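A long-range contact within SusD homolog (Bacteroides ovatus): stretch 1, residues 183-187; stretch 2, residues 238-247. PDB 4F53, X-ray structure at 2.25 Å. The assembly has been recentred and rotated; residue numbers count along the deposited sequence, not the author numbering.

Stretch 1 183-187: DRIYN
Stretch 2 (238-247) TDGAYRKVAD

Residues 183-187, a tight irregular turn, pack against 238-247, which leaves a 3-10 segment at Asp-239, runs as a strand from Ala-241 to Arg-243 and continues as loop. The two stretches pass in opposite order: Arg-184 lies by Lys-244 (CA-CA 5.4 Å), Ile-185 by Arg-243 (CA-CA 4.5 Å), and Tyr-186 reaches back to Asp-239. Asp-183 (chi1 t) folds its carboxylate over the turn, OD1 accepting from Ile-185 N (2.9 Å) and Tyr-186 N (3.0 Å). One nearly straight backbone hydrogen bond, Lys-244 N to Arg-184 O (2.9 Å, 172°), goes with this register; the same oxygen meets Arg-243 CA at 3.4 Å. The CA-to-CB bond of Arg-184 points toward the other stretch, and its m, t, p course with chi4 79° swings the guanidinium edge onto two carbonyls: NE donates to Lys-244 O (2.9 Å), NH2 to Val-245 O (3.0 Å). Lys-244 is extended, all four chi t, its CG 3.6 Å from Arg-184 NH2. Ile-185 (m, t) sets CG2 3.6 Å from Ala-241 CB and CG1 3.7 Å from Arg-243 CB. Tyr-186 (m, chi2 -55°) starts sideways, but its length carries OH to Asp-239 O, a 2.7 Å hydrogen bond near the ring plane; Ala-241 CB sits 3.9 Å from its CZ. Water 1 bridges the backbones, 2.9 Å from both Ile-185 O and Gly-240 O and 3.0 Å from Tyr-242 N.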

# COMPACT_ATOMS: atom_id res chain seq x y z
N ASP A 183 7.76 -21.54 -0.72
CA ASP A 183 7.04 -20.46 -1.39
C ASP A 183 5.53 -20.60 -1.22
O ASP A 183 4.90 -21.43 -1.87
CB ASP A 183 7.43 -20.45 -2.88
CG ASP A 183 6.75 -19.43 -3.78
OD1 ASP A 183 6.12 -18.48 -3.25
OD2 ASP A 183 6.89 -19.56 -5.01
N ARG A 184 4.94 -19.74 -0.39
CA ARG A 184 3.50 -19.76 -0.14
C ARG A 184 2.76 -18.76 -1.03
O ARG A 184 1.59 -18.47 -0.79
CB ARG A 184 3.21 -19.48 1.36
CG ARG A 184 3.85 -20.49 2.29
CD ARG A 184 3.53 -20.22 3.76
NE ARG A 184 2.14 -20.56 4.09
CZ ARG A 184 1.69 -21.79 4.31
NH1 ARG A 184 2.52 -22.83 4.26
NH2 ARG A 184 0.42 -22.01 4.56
N ILE A 185 3.43 -18.26 -2.07
CA ILE A 185 2.83 -17.34 -3.02
C ILE A 185 2.64 -18.01 -4.38
O ILE A 185 1.53 -18.00 -4.91
CB ILE A 185 3.63 -15.99 -3.12
CG1 ILE A 185 3.54 -15.20 -1.78
CG2 ILE A 185 3.12 -15.13 -4.32
CD1 ILE A 185 4.31 -13.95 -1.70
N TYR A 186 3.72 -18.55 -4.97
CA TYR A 186 3.67 -19.16 -6.31
C TYR A 186 4.03 -20.64 -6.32
O TYR A 186 4.09 -21.25 -7.40
CB TYR A 186 4.60 -18.41 -7.27
CG TYR A 186 4.15 -17.00 -7.57
CD1 TYR A 186 2.87 -16.73 -8.07
CD2 TYR A 186 5.04 -15.94 -7.48
CE1 TYR A 186 2.48 -15.44 -8.42
CE2 TYR A 186 4.66 -14.63 -7.79
CZ TYR A 186 3.38 -14.39 -8.29
OH TYR A 186 3.03 -13.13 -8.63
N ASN A 187 4.24 -21.23 -5.12
CA ASN A 187 4.54 -22.64 -4.90
C ASN A 187 5.73 -23.14 -5.72
O ASN A 187 5.68 -24.23 -6.29
CB ASN A 187 3.29 -23.51 -5.18
CG ASN A 187 2.07 -23.04 -4.45
OD1 ASN A 187 1.08 -22.61 -5.07
ND2 ASN A 187 2.12 -23.07 -3.12
N THR A 238 -4.51 -14.65 -12.41
CA THR A 238 -3.79 -15.73 -11.72
C THR A 238 -2.27 -15.49 -11.65
O THR A 238 -1.59 -16.24 -10.97
CB THR A 238 -4.10 -17.08 -12.33
OG1 THR A 238 -3.84 -17.01 -13.74
CG2 THR A 238 -5.52 -17.54 -12.05
N ASP A 239 -1.75 -14.44 -12.30
CA ASP A 239 -0.34 -14.06 -12.19
C ASP A 239 -0.09 -13.27 -10.90
O ASP A 239 1.07 -13.14 -10.48
CB ASP A 239 0.14 -13.23 -13.39
CG ASP A 239 0.16 -13.94 -14.72
OD1 ASP A 239 0.38 -15.17 -14.74
OD2 ASP A 239 0.01 -13.25 -15.75
N GLY A 240 -1.16 -12.73 -10.31
CA GLY A 240 -1.12 -11.95 -9.08
C GLY A 240 -0.47 -12.68 -7.93
O GLY A 240 -0.53 -13.90 -7.88
N ALA A 241 0.17 -11.94 -7.00
CA ALA A 241 0.84 -12.52 -5.83
C ALA A 241 -0.07 -12.45 -4.60
O ALA A 241 -0.42 -11.36 -4.14
CB ALA A 241 2.18 -11.83 -5.56
N TYR A 242 -0.48 -13.63 -4.12
CA TYR A 242 -1.38 -13.83 -2.97
C TYR A 242 -0.75 -14.87 -2.07
O TYR A 242 -0.47 -15.96 -2.54
CB TYR A 242 -2.79 -14.28 -3.43
CG TYR A 242 -3.42 -13.31 -4.39
CD1 TYR A 242 -4.10 -12.18 -3.93
CD2 TYR A 242 -3.33 -13.49 -5.77
CE1 TYR A 242 -4.66 -11.27 -4.81
CE2 TYR A 242 -3.89 -12.58 -6.66
CZ TYR A 242 -4.55 -11.47 -6.17
OH TYR A 242 -5.13 -10.58 -7.04
N ARG A 243 -0.47 -14.53 -0.82
CA ARG A 243 0.19 -15.48 0.08
C ARG A 243 -0.81 -16.29 0.88
O ARG A 243 -1.71 -15.73 1.50
CB ARG A 243 1.17 -14.76 1.04
CG ARG A 243 2.13 -15.72 1.74
CD ARG A 243 3.22 -15.03 2.54
NE ARG A 243 3.51 -15.73 3.81
CZ ARG A 243 2.71 -15.73 4.89
NH1 ARG A 243 1.55 -15.05 4.88
NH2 ARG A 243 3.05 -16.41 5.97
N LYS A 244 -0.63 -17.62 0.88
CA LYS A 244 -1.45 -18.54 1.67
C LYS A 244 -0.96 -18.37 3.10
O LYS A 244 0.25 -18.53 3.37
CB LYS A 244 -1.34 -19.99 1.15
CG LYS A 244 -1.97 -21.03 2.07
CD LYS A 244 -1.79 -22.44 1.57
CE LYS A 244 -2.45 -23.44 2.48
NZ LYS A 244 -2.20 -24.83 2.01
N VAL A 245 -1.88 -17.92 3.99
CA VAL A 245 -1.53 -17.61 5.38
C VAL A 245 -0.96 -18.85 6.09
O VAL A 245 -1.37 -19.99 5.79
CB VAL A 245 -2.68 -16.95 6.20
CG1 VAL A 245 -3.14 -15.66 5.54
CG2 VAL A 245 -3.86 -17.91 6.44
N ALA A 246 -0.00 -18.63 6.99
CA ALA A 246 0.59 -19.71 7.79
C ALA A 246 -0.35 -20.07 8.92
O ALA A 246 -0.52 -21.25 9.21
CB ALA A 246 1.95 -19.30 8.33
N ASP A 247 -1.01 -19.07 9.52
CA ASP A 247 -1.95 -19.29 10.61
C ASP A 247 -3.31 -18.60 10.34
O ASP A 247 -4.33 -19.29 10.25
CB ASP A 247 -1.35 -18.84 11.95
CG ASP A 247 -2.19 -19.27 13.13
OD1 ASP A 247 -2.15 -20.48 13.47
OD2 ASP A 247 -2.95 -18.44 13.65
O HOH W 1 -0.24 -15.98 -5.93